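PDB 6TYK: iodotyrosine deiodinase from Thermotoga neapolitana, which removes iodine, bromine or chlorine from halogenated tyrosines such as 3-iodo-L-tyrosine, using FMN as cofactor and working as a homodimer. Local coordinates for residues A[102-107]-A[115-120]; A[70-75]-A[90-95]; A[22-27]-A[48-53]. One frame throughout, in Å; residues are numbered along the deposited sequence. Where two conformers were deposited one is given.

Contacts 1 and 3 are buried and share one antiparallel sheet. Contact 1 sets helix 113-130 against strand 100-107. Contact 3 sets helix 24-35 against the neighbouring strand 46-51. The two touch each other: Leu103 N lies 2.8 Å from Leu49 O, a probable backbone hydrogen bond. Both also meet the second subunit. The contacts between their segments are mainly aliphatic, although contact 1 has flavin and iodotyrosine along its helix. Contact 2 stands apart, its centre 23 Å from that of contact 1 and 25 Å from that of contact 3. It lies nearer the surface. Its chemistry is aromatic and charged, and Tyr72 and Lys92 bind the substrate carboxylate.

Contact 1. Residues A[102-107]-A[115-120]; sequences LLVFSE and ESVWLA. With IYR (3-iodo-tyrosine), chain N; FMN (flavin mononucleotide), chain J.
Val117 is the centre of this contact. One methyl group turns to Val104 and the other to Ser106. CG1 of Val117 lies anti to its backbone N (chi1 170°) and meets Val104 CG1 at 3.6 Å. The two valine side chains pass alongside each other, pointing opposite ways, with CG1 against CG1. CG2 of Val117 takes the other direction and rests on Ser106 CB, also at 3.6 Å. The same methyl lies 4.0 Å from Phe105 O, on the strand backbone between them. Val104 and Ser106 are alternate residues of the strand, and both CB atoms point at the helix. Phe105, between them, turns its side chain away.

The hydroxyl of Ser106 has its polar partner outside the two segments. Ser106 OG is hydrogen-bonded to Glu159 OE2, and Trp118 NE1 is bonded to OE1 of the same carboxylate. Glu159 thus ties strand to helix where the valines supply only apolar contact.

The start of the helix segment faces bound groups. Ser116 OG lies 3.5 Å from the flavin methyl C8M; its hydrogen bonds go to Tyr112 O and Gly40 N. Glu115 CB packs at 3.9 Å on C7M. Glu115 OE2 takes a weak hydrogen bond of 3.4 Å from the amino N of a 3-iodo-tyrosine.

The motif is a beta-alpha unit of the nitroreductase fold. Helix 113-130 returns over the strand that precedes it, with segment axes 8.5 Å apart and an angle of 149° between their directions. Strand 100-107 lies between strands 46-51 and 156-165. Val104 also packs on Val160 and Leu162 of strand 156-165, while Phe105 packs on Leu49 of strand 46-51 and meets Phe186 of the second subunit edge-to-face.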
loop_
_atom_site.group_PDB
_atom_site.type_symbol
_atom_site.label_atom_id
_atom_site.label_comp_id
_atom_site.label_asym_id
_atom_site.label_seq_id
_atom_site.Cartn_x
_atom_site.Cartn_y
_atom_site.Cartn_z
ATOM N N LEU A 102 14.164 -9.175 1.323
ATOM C CA LEU A 102 13.812 -8.016 2.125
ATOM C C LEU A 102 12.546 -8.351 2.886
ATOM O O LEU A 102 11.468 -8.500 2.293
ATOM C CB LEU A 102 13.586 -6.804 1.228
ATOM C CG LEU A 102 13.092 -5.554 1.961
ATOM C CD1 LEU A 102 14.148 -4.991 2.921
ATOM C CD2 LEU A 102 12.646 -4.493 0.967
ATOM N N LEU A 103 12.683 -8.534 4.193
ATOM C CA LEU A 103 11.530 -8.795 5.035
ATOM C C LEU A 103 10.999 -7.482 5.560
ATOM O O LEU A 103 11.723 -6.704 6.182
ATOM C CB LEU A 103 11.884 -9.755 6.178
ATOM C CG LEU A 103 11.827 -11.251 5.820
ATOM C CD1 LEU A 103 12.761 -11.600 4.660
ATOM C CD2 LEU A 103 12.151 -12.096 7.037
ATOM N N VAL A 104 9.723 -7.238 5.303
ATOM C CA VAL A 104 9.094 -5.977 5.662
ATOM C C VAL A 104 8.130 -6.216 6.812
ATOM O O VAL A 104 7.213 -7.045 6.712
ATOM C CB VAL A 104 8.332 -5.371 4.463
ATOM C CG1 VAL A 104 7.698 -4.052 4.858
ATOM C CG2 VAL A 104 9.269 -5.173 3.285
ATOM N N PHE A 105 8.352 -5.505 7.915
ATOM C CA PHE A 105 7.525 -5.663 9.098
ATOM C C PHE A 105 6.707 -4.416 9.365
ATOM O O PHE A 105 7.084 -3.309 8.968
ATOM C CB PHE A 105 8.400 -5.905 10.332
ATOM C CG PHE A 105 9.246 -7.136 10.252
ATOM C CD1 PHE A 105 10.427 -7.144 9.530
ATOM C CD2 PHE A 105 8.870 -8.290 10.924
ATOM C CE1 PHE A 105 11.205 -8.292 9.464
ATOM C CE2 PHE A 105 9.647 -9.436 10.866
ATOM C CZ PHE A 105 10.815 -9.433 10.138
ATOM N N SER A 106 5.591 -4.605 10.059
ATOM C CA SER A 106 4.790 -3.488 10.544
ATOM C C SER A 106 4.841 -3.408 12.064
ATOM O O SER A 106 4.865 -4.426 12.763
ATOM C CB SER A 106 3.339 -3.604 10.072
ATOM O OG SER A 106 2.747 -4.819 10.500
ATOM N N GLU A 107 4.884 -2.186 12.572
ATOM C CA GLU A 107 4.849 -1.953 14.005
ATOM C C GLU A 107 3.413 -2.098 14.498
ATOM O O GLU A 107 2.563 -1.251 14.219
ATOM C CB GLU A 107 5.375 -0.556 14.307
ATOM C CG GLU A 107 5.398 -0.199 15.772
ATOM C CD GLU A 107 5.966 1.180 16.007
ATOM O OE1 GLU A 107 5.836 2.035 15.106
ATOM O OE2 GLU A 107 6.547 1.405 17.088
ATOM N N GLU A 115 -2.037 -0.908 6.923
ATOM C CA GLU A 115 -2.367 -0.087 5.765
ATOM C C GLU A 115 -1.186 0.775 5.329
ATOM O O GLU A 115 -0.858 0.870 4.141
ATOM C CB GLU A 115 -3.559 0.810 6.082
ATOM C CG GLU A 115 -4.875 0.071 6.253
ATOM C CD GLU A 115 -5.154 -0.383 7.680
ATOM O OE1 GLU A 115 -4.244 -0.382 8.534
ATOM O OE2 GLU A 115 -6.320 -0.735 7.949
ATOM N N SER A 116 -0.535 1.391 6.308
ATOM C CA SER A 116 0.578 2.284 6.026
ATOM C C SER A 116 1.764 1.533 5.434
ATOM O O SER A 116 2.403 1.997 4.487
ATOM C CB SER A 116 0.998 2.994 7.301
ATOM O OG SER A 116 -0.069 3.772 7.823
ATOM N N VAL A 117 2.053 0.356 5.977
ATOM C CA VAL A 117 3.177 -0.408 5.472
ATOM C C VAL A 117 2.919 -0.877 4.042
ATOM O O VAL A 117 3.796 -0.784 3.194
ATOM C CB VAL A 117 3.550 -1.570 6.409
ATOM C CG1 VAL A 117 4.551 -2.490 5.739
ATOM C CG2 VAL A 117 4.107 -1.019 7.733
ATOM N N TRP A 118 1.707 -1.343 3.754
ATOM C CA TRP A 118 1.406 -1.785 2.394
ATOM C C TRP A 118 1.424 -0.635 1.396
ATOM O O TRP A 118 1.900 -0.789 0.271
ATOM C CB TRP A 118 0.118 -2.611 2.352
ATOM C CG TRP A 118 0.429 -3.993 2.805
ATOM C CD1 TRP A 118 0.289 -4.505 4.068
ATOM C CD2 TRP A 118 1.025 -5.031 2.013
ATOM N NE1 TRP A 118 0.762 -5.803 4.103
ATOM C CE2 TRP A 118 1.205 -6.149 2.852
ATOM C CE3 TRP A 118 1.426 -5.118 0.679
ATOM C CZ2 TRP A 118 1.752 -7.343 2.392
ATOM C CZ3 TRP A 118 1.966 -6.296 0.228
ATOM C CH2 TRP A 118 2.127 -7.394 1.079
ATOM N N LEU A 119 0.977 0.539 1.832
ATOM C CA LEU A 119 1.083 1.736 1.005
ATOM C C LEU A 119 2.560 1.995 0.667
ATOM O O LEU A 119 2.926 2.208 -0.494
ATOM C CB LEU A 119 0.478 2.901 1.767
ATOM C CG LEU A 119 0.229 4.199 1.018
ATOM C CD1 LEU A 119 -0.766 5.029 1.803
ATOM C CD2 LEU A 119 1.515 4.964 0.831
ATOM N N ALA A 120 3.417 1.955 1.688
ATOM C CA ALA A 120 4.852 2.147 1.502
ATOM C C ALA A 120 5.447 1.068 0.596
ATOM O O ALA A 120 6.366 1.344 -0.166
ATOM C CB ALA A 120 5.561 2.159 2.847
HETATM N N IYR N . -8.213 -2.378 10.188
HETATM C CA IYR N . -7.743 -3.671 10.638
HETATM C CB IYR N . -6.257 -3.987 10.373
HETATM C CC IYR N . -6.074 -4.736 9.104
HETATM C CD IYR N . -5.406 -4.130 8.040
HETATM C CE IYR N . -5.204 -4.800 6.835
HETATM I IE IYR N . -4.223 -3.864 5.325
HETATM C CF IYR N . -5.696 -6.105 6.715
HETATM O OF IYR N . -5.562 -6.862 5.588
HETATM C CG IYR N . -6.376 -6.731 7.780
HETATM C CH IYR N . -6.559 -6.046 8.967
HETATM C C IYR N . -7.937 -3.852 12.135
HETATM O O IYR N . -8.362 -4.836 12.749
HETATM O OXT IYR N . -7.569 -2.760 12.858
HETATM N N1 FMN J . -4.822 12.190 8.148
HETATM C C2 FMN J . -5.916 12.750 8.746
HETATM O O2 FMN J . -5.963 13.975 8.858
HETATM N N3 FMN J . -6.943 11.958 9.205
HETATM C C4 FMN J . -6.882 10.592 9.067
HETATM O O4 FMN J . -7.811 9.882 9.476
HETATM C C4A FMN J . -5.771 10.024 8.455
HETATM N N5 FMN J . -5.691 8.656 8.322
HETATM C C5A FMN J . -4.599 8.096 7.689
HETATM C C6 FMN J . -4.547 6.724 7.519
HETATM C C7 FMN J . -3.470 6.125 6.884
HETATM C C7M FMN J . -3.470 4.628 6.714
HETATM C C8 FMN J . -2.439 6.920 6.413
HETATM C C8M FMN J . -1.263 6.317 5.721
HETATM C C9 FMN J . -2.481 8.299 6.590
HETATM C C9A FMN J . -3.567 8.899 7.216
HETATM N N10 FMN J . -3.619 10.270 7.410
HETATM C C10 FMN J . -4.732 10.831 7.998
HETATM C "C1'" FMN J . -2.506 11.149 6.924
HETATM C "C2'" FMN J . -1.327 11.080 7.930
HETATM O "O2'" FMN J . -1.582 11.812 9.126
HETATM C "C3'" FMN J . -0.067 11.605 7.240
HETATM O "O3'" FMN J . 0.257 10.679 6.220
HETATM C "C4'" FMN J . 1.125 11.803 8.168
HETATM O "O4'" FMN J . 0.834 12.796 9.125
HETATM C "C5'" FMN J . 2.377 12.223 7.405
HETATM O "O5'" FMN J . 2.086 13.354 6.609
HETATM P P FMN J . 3.229 14.000 5.690
HETATM O O1P FMN J . 4.451 14.250 6.550
HETATM O O2P FMN J . 2.650 15.302 5.173
HETATM O O3P FMN J . 3.487 13.114 4.492
#

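Contact 2. Residues A[70-75]-A[90-95]; sequences TFYENV and WRKPFL. With IYR (3-iodo-tyrosine), chain D.
Tyr72 and Trp90 meet in a part of the nitroreductase fold that probably corresponds to the active-site lid of related iodotyrosine deiodinases. Here the end of helix 54-74 comes beside the segment leading into helix 94-97.

The tight part is the Tyr72 ring. Trp90 N lies 3.8 Å above one face, offset toward the rim. Phe71 CE2 lies over the opposite face, also offset. Tyr72 CD1 touches Trp90 CB at 3.8 Å, and the two side chains run at a slant to each other. Contacts on both faces limit how the ring can turn, and the bond from OH to the substrate anchors its end. Phe71 CE2 also reaches the substrate, 3.9 Å from CB of 3-iodo-tyrosine.

The looser side is the Trp90 indole. Its chi1 of 57° swings the indole off Tyr72 to pack on Glu68 and Lys69. Trp90 remains partly exposed, and the next side chain, Arg91, is not modelled beyond CB.

The Lys92 chain bends at chi2 (-56°) and brings NZ to the substrate carboxylate; NZ also bonds to Thr89 O. Glu68 OE2 and Met41 N of the second subunit complete the grip on the substrate. Tyr72 and Lys92 share one carboxylate oxygen, O of 3-iodo-tyrosine, which lies near the Tyr72 ring plane at its edge: Tyr72 OH donates to it at 2.6 Å, and Lys92 NZ donates to it at 2.6 Å.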
loop_
_atom_site.group_PDB
_atom_site.type_symbol
_atom_site.label_atom_id
_atom_site.label_comp_id
_atom_site.label_asym_id
_atom_site.label_seq_id
_atom_site.Cartn_x
_atom_site.Cartn_y
_atom_site.Cartn_z
ATOM N N THR A 70 1.853 -27.968 1.938
ATOM C CA THR A 70 0.614 -28.302 2.622
ATOM C C THR A 70 -0.528 -27.467 2.045
ATOM O O THR A 70 -1.630 -27.965 1.804
ATOM C CB THR A 70 0.749 -28.042 4.128
ATOM O OG1 THR A 70 1.789 -28.875 4.658
ATOM C CG2 THR A 70 -0.550 -28.338 4.848
ATOM N N PHE A 71 -0.245 -26.190 1.812
ATOM C CA PHE A 71 -1.219 -25.287 1.215
ATOM C C PHE A 71 -1.692 -25.798 -0.146
ATOM O O PHE A 71 -2.893 -25.864 -0.409
ATOM C CB PHE A 71 -0.619 -23.883 1.096
ATOM C CG PHE A 71 -1.402 -22.953 0.210
ATOM C CD1 PHE A 71 -2.526 -22.298 0.683
ATOM C CD2 PHE A 71 -1.000 -22.721 -1.095
ATOM C CE1 PHE A 71 -3.243 -21.440 -0.135
ATOM C CE2 PHE A 71 -1.705 -21.859 -1.909
ATOM C CZ PHE A 71 -2.828 -21.218 -1.429
ATOM N N TYR A 72 -0.755 -26.176 -1.008
ATOM C CA TYR A 72 -1.107 -26.670 -2.339
ATOM C C TYR A 72 -1.904 -27.974 -2.303
ATOM O O TYR A 72 -2.711 -28.238 -3.190
ATOM C CB TYR A 72 0.141 -26.798 -3.223
ATOM C CG TYR A 72 0.484 -25.497 -3.905
ATOM C CD1 TYR A 72 1.272 -24.545 -3.279
ATOM C CD2 TYR A 72 -0.023 -25.204 -5.159
ATOM C CE1 TYR A 72 1.566 -23.352 -3.897
ATOM C CE2 TYR A 72 0.265 -24.021 -5.783
ATOM C CZ TYR A 72 1.059 -23.095 -5.149
ATOM O OH TYR A 72 1.342 -21.905 -5.773
ATOM N N GLU A 73 -1.686 -28.772 -1.263
ATOM C CA GLU A 73 -2.436 -30.014 -1.080
ATOM C C GLU A 73 -3.869 -29.768 -0.605
ATOM O O GLU A 73 -4.737 -30.627 -0.767
ATOM C CB GLU A 73 -1.708 -30.928 -0.092
ATOM C CG GLU A 73 -0.352 -31.405 -0.585
ATOM C CD GLU A 73 0.460 -32.090 0.499
ATOM O OE1 GLU A 73 0.021 -32.079 1.669
ATOM O OE2 GLU A 73 1.538 -32.637 0.180
ATOM N N ASN A 74 -4.116 -28.598 -0.026
ATOM C CA ASN A 74 -5.407 -28.318 0.603
ATOM C C ASN A 74 -6.215 -27.194 -0.040
ATOM O O ASN A 74 -7.437 -27.140 0.121
ATOM C CB ASN A 74 -5.211 -28.017 2.089
ATOM C CG ASN A 74 -4.752 -29.228 2.868
ATOM O OD1 ASN A 74 -5.256 -30.333 2.668
ATOM N ND2 ASN A 74 -3.788 -29.031 3.759
ATOM N N VAL A 75 -5.545 -26.302 -0.760
ATOM C CA VAL A 75 -6.220 -25.140 -1.327
ATOM C C VAL A 75 -7.310 -25.560 -2.312
ATOM O O VAL A 75 -7.154 -26.524 -3.059
ATOM C CB VAL A 75 -5.233 -24.162 -2.011
ATOM C CG1 VAL A 75 -4.638 -24.786 -3.261
ATOM C CG2 VAL A 75 -5.932 -22.841 -2.342
ATOM N N TRP A 90 4.585 -25.447 -5.137
ATOM C CA TRP A 90 5.016 -25.110 -3.784
ATOM C C TRP A 90 6.502 -24.795 -3.685
ATOM O O TRP A 90 6.931 -24.132 -2.737
ATOM C CB TRP A 90 4.639 -26.225 -2.807
ATOM C CG TRP A 90 5.195 -27.581 -3.172
ATOM C CD1 TRP A 90 4.610 -28.523 -3.962
ATOM C CD2 TRP A 90 6.441 -28.138 -2.739
ATOM N NE1 TRP A 90 5.417 -29.632 -4.057
ATOM C CE2 TRP A 90 6.547 -29.421 -3.311
ATOM C CE3 TRP A 90 7.474 -27.678 -1.922
ATOM C CZ2 TRP A 90 7.649 -30.244 -3.098
ATOM C CZ3 TRP A 90 8.563 -28.501 -1.704
ATOM C CH2 TRP A 90 8.646 -29.768 -2.289
ATOM N N ARG A 91 7.286 -25.271 -4.647
ATOM C CA ARG A 91 8.722 -24.985 -4.675
ATOM C C ARG A 91 8.944 -23.480 -4.846
ATOM O O ARG A 91 8.248 -22.829 -5.629
ATOM C CB ARG A 91 9.399 -25.729 -5.823
ATOM N N LYS A 92 9.912 -22.928 -4.118
ATOM C CA LYS A 92 10.172 -21.488 -4.151
ATOM C C LYS A 92 11.654 -21.200 -4.364
ATOM O O LYS A 92 12.337 -20.697 -3.467
ATOM C CB LYS A 92 9.670 -20.825 -2.866
ATOM C CG LYS A 92 8.162 -20.940 -2.645
ATOM C CD LYS A 92 7.370 -20.368 -3.824
ATOM C CE LYS A 92 5.948 -20.945 -3.887
ATOM N NZ LYS A 92 5.268 -20.635 -5.182
ATOM N N PRO A 93 12.161 -21.508 -5.563
ATOM C CA PRO A 93 13.594 -21.309 -5.825
ATOM C C PRO A 93 14.046 -19.847 -5.725
ATOM O O PRO A 93 15.228 -19.610 -5.481
ATOM C CB PRO A 93 13.780 -21.856 -7.248
ATOM C CG PRO A 93 12.398 -21.973 -7.830
ATOM C CD PRO A 93 11.464 -22.168 -6.680
ATOM N N PHE A 94 13.143 -18.883 -5.889
ATOM C CA PHE A 94 13.563 -17.485 -5.767
ATOM C C PHE A 94 14.025 -17.138 -4.356
ATOM O O PHE A 94 14.763 -16.178 -4.166
ATOM C CB PHE A 94 12.495 -16.494 -6.248
ATOM C CG PHE A 94 11.146 -16.671 -5.613
ATOM C CD1 PHE A 94 10.894 -16.222 -4.331
ATOM C CD2 PHE A 94 10.109 -17.234 -6.330
ATOM C CE1 PHE A 94 9.633 -16.362 -3.764
ATOM C CE2 PHE A 94 8.852 -17.382 -5.767
ATOM C CZ PHE A 94 8.612 -16.942 -4.486
ATOM N N LEU A 95 13.604 -17.925 -3.374
ATOM C CA LEU A 95 14.020 -17.676 -1.995
ATOM C C LEU A 95 15.481 -18.067 -1.784
ATOM O O LEU A 95 16.104 -17.665 -0.792
ATOM C CB LEU A 95 13.107 -18.420 -1.016
ATOM C CG LEU A 95 11.667 -17.899 -0.953
ATOM C CD1 LEU A 95 10.837 -18.770 -0.024
ATOM C CD2 LEU A 95 11.604 -16.434 -0.514
HETATM N N IYR D . 1.880 -18.170 -1.721
HETATM C CA IYR D . 1.573 -19.163 -2.718
HETATM C CB IYR D . 0.268 -18.963 -3.508
HETATM C CC IYR D . 0.072 -17.620 -4.123
HETATM C CD IYR D . -0.748 -16.693 -3.481
HETATM C CE IYR D . -0.997 -15.429 -4.018
HETATM I IE IYR D . -2.166 -14.148 -2.990
HETATM C CF IYR D . -0.420 -15.097 -5.247
HETATM O OF IYR D . -0.614 -13.888 -5.849
HETATM C CG IYR D . 0.418 -16.012 -5.910
HETATM C CH IYR D . 0.646 -17.268 -5.356
HETATM C C IYR D . 2.686 -19.308 -3.741
HETATM O O IYR D . 2.807 -20.161 -4.620
HETATM O OXT IYR D . 3.656 -18.366 -3.648
#

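Contact 3. Residues A[22-27]-A[48-53]; sequences PPLEDL and FLIVED
Asn184 OD1 of the second subunit accepts two backbone hydrogen bonds, from Glu52 N and Asp53 N, two and three residues past Ile50, which packs on Leu24 and Leu27. This grip holds the end of strand 46-51 at the dimer interface. The contact itself is aliphatic.

The end of Leu27 meets the end of Ile50, with CD2 set between CG2 and CD1. Leu27 CD2 lies 3.8 Å from Ile50 CG2 and 3.8 Å from Ile50 CD1. The leucine gets there by an extended start, with CG opposite the backbone N (chi1 177°). Ile50 has CG1 anti to its carbonyl carbon and a straight run to CD1 (chi2 172°); CG2 and CD1 both face the leucine methyl. Leu24, three residues earlier than Leu27, adds a looser contact: its CD1 is 4.3 Å from Ile50 CD1. Leu24 is partly exposed and also packs on Tyr183 of the second subunit, whereas Leu27 and Ile50 are buried.

Asp26 N bonds to Pro23 O at 3.1 Å near the beginning of helix 24-35. Asp53 closes segment 48-53 as the N-cap of helix 54-74; its OD2 accepts from Leu56 N.

Helix 24-35 thus packs on strand 46-51, the outermost strand of the sheet within this chain. Tyr100 of the adjacent strand 100-107 touches both Leu27 and Ile50. At its other edge strand 46-51 pairs in parallel with a strand of the second subunit, so the sheet continues across the dimer.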
loop_
_atom_site.group_PDB
_atom_site.type_symbol
_atom_site.label_atom_id
_atom_site.label_comp_id
_atom_site.label_asym_id
_atom_site.label_seq_id
_atom_site.Cartn_x
_atom_site.Cartn_y
_atom_site.Cartn_z
ATOM N N PRO A 22 23.267 -6.986 -6.552
ATOM C CA PRO A 22 23.190 -5.540 -6.751
ATOM C C PRO A 22 23.888 -4.823 -5.609
ATOM O O PRO A 22 23.925 -5.338 -4.488
ATOM C CB PRO A 22 21.685 -5.256 -6.684
ATOM C CG PRO A 22 21.017 -6.564 -6.959
ATOM C CD PRO A 22 21.937 -7.594 -6.382
ATOM N N PRO A 23 24.447 -3.638 -5.882
ATOM C CA PRO A 23 25.031 -2.855 -4.787
ATOM C C PRO A 23 23.974 -2.586 -3.730
ATOM O O PRO A 23 22.800 -2.384 -4.058
ATOM C CB PRO A 23 25.428 -1.544 -5.462
ATOM C CG PRO A 23 25.572 -1.878 -6.912
ATOM C CD PRO A 23 24.568 -2.966 -7.185
ATOM N N LEU A 24 24.388 -2.597 -2.471
ATOM C CA LEU A 24 23.482 -2.335 -1.369
ATOM C C LEU A 24 22.722 -1.030 -1.562
ATOM O O LEU A 24 21.536 -0.945 -1.246
ATOM C CB LEU A 24 24.263 -2.308 -0.054
ATOM C CG LEU A 24 23.439 -2.029 1.200
ATOM C CD1 LEU A 24 22.367 -3.087 1.362
ATOM C CD2 LEU A 24 24.333 -1.961 2.433
ATOM N N GLU A 25 23.393 -0.016 -2.094
ATOM C CA GLU A 25 22.749 1.288 -2.236
ATOM C C GLU A 25 21.495 1.267 -3.114
ATOM O O GLU A 25 20.593 2.069 -2.914
ATOM C CB GLU A 25 23.733 2.353 -2.729
ATOM C CG GLU A 25 23.201 3.777 -2.592
ATOM C CD GLU A 25 22.621 4.062 -1.210
ATOM O OE1 GLU A 25 23.185 3.568 -0.207
ATOM O OE2 GLU A 25 21.594 4.775 -1.129
ATOM N N ASP A 26 21.432 0.350 -4.076
ATOM C CA ASP A 26 20.247 0.229 -4.925
ATOM C C ASP A 26 19.040 -0.230 -4.112
ATOM O O ASP A 26 17.929 0.277 -4.272
ATOM C CB ASP A 26 20.502 -0.726 -6.091
ATOM C CG ASP A 26 21.492 -0.170 -7.085
ATOM O OD1 ASP A 26 21.544 1.067 -7.242
ATOM O OD2 ASP A 26 22.221 -0.969 -7.705
ATOM N N LEU A 27 19.266 -1.188 -3.226
ATOM C CA LEU A 27 18.211 -1.633 -2.336
ATOM C C LEU A 27 17.845 -0.534 -1.343
ATOM O O LEU A 27 16.667 -0.232 -1.131
ATOM C CB LEU A 27 18.654 -2.889 -1.592
ATOM C CG LEU A 27 17.665 -3.438 -0.570
ATOM C CD1 LEU A 27 16.304 -3.693 -1.206
ATOM C CD2 LEU A 27 18.219 -4.709 0.067
ATOM N N PHE A 48 12.638 -2.789 8.220
ATOM C CA PHE A 48 13.207 -3.603 7.163
ATOM C C PHE A 48 14.307 -4.500 7.689
ATOM O O PHE A 48 15.196 -4.063 8.427
ATOM C CB PHE A 48 13.738 -2.720 6.041
ATOM C CG PHE A 48 12.701 -1.811 5.458
ATOM C CD1 PHE A 48 11.670 -2.326 4.675
ATOM C CD2 PHE A 48 12.758 -0.438 5.670
ATOM C CE1 PHE A 48 10.717 -1.489 4.124
ATOM C CE2 PHE A 48 11.800 0.403 5.123
ATOM C CZ PHE A 48 10.785 -0.124 4.348
ATOM N N LEU A 49 14.229 -5.764 7.299
ATOM C CA LEU A 49 15.255 -6.741 7.619
ATOM C C LEU A 49 15.766 -7.293 6.301
ATOM O O LEU A 49 15.002 -7.867 5.524
ATOM C CB LEU A 49 14.680 -7.870 8.473
ATOM C CG LEU A 49 15.656 -8.963 8.899
ATOM C CD1 LEU A 49 16.733 -8.413 9.824
ATOM C CD2 LEU A 49 14.916 -10.110 9.567
ATOM N N ILE A 50 17.045 -7.074 6.032
ATOM C CA ILE A 50 17.660 -7.526 4.800
ATOM C C ILE A 50 18.362 -8.847 5.054
ATOM O O ILE A 50 19.361 -8.905 5.776
ATOM C CB ILE A 50 18.667 -6.489 4.278
ATOM C CG1 ILE A 50 17.980 -5.125 4.116
ATOM C CG2 ILE A 50 19.307 -6.973 2.978
ATOM C CD1 ILE A 50 18.931 -4.012 3.782
ATOM N N VAL A 51 17.809 -9.915 4.492
ATOM C CA VAL A 51 18.399 -11.238 4.651
ATOM C C VAL A 51 19.274 -11.590 3.453
ATOM O O VAL A 51 18.818 -11.583 2.307
ATOM C CB VAL A 51 17.316 -12.308 4.855
ATOM C CG1 VAL A 51 17.952 -13.682 5.025
ATOM C CG2 VAL A 51 16.439 -11.951 6.054
ATOM N N GLU A 52 20.538 -11.891 3.722
ATOM C CA GLU A 52 21.453 -12.278 2.655
ATOM C C GLU A 52 22.189 -13.574 2.943
ATOM O O GLU A 52 22.687 -14.205 2.025
ATOM C CB GLU A 52 22.487 -11.186 2.420
ATOM C CG GLU A 52 21.903 -9.910 1.857
ATOM C CD GLU A 52 22.913 -8.799 1.862
ATOM O OE1 GLU A 52 23.804 -8.794 0.985
ATOM O OE2 GLU A 52 22.827 -7.944 2.765
ATOM N N ASP A 53 22.280 -13.952 4.213
ATOM C CA ASP A 53 23.057 -15.122 4.604
ATOM C C ASP A 53 22.490 -16.371 3.941
ATOM O O ASP A 53 21.290 -16.626 4.022
ATOM C CB ASP A 53 23.042 -15.279 6.121
ATOM C CG ASP A 53 23.790 -16.506 6.580
ATOM O OD1 ASP A 53 25.036 -16.447 6.674
ATOM O OD2 ASP A 53 23.137 -17.535 6.847
#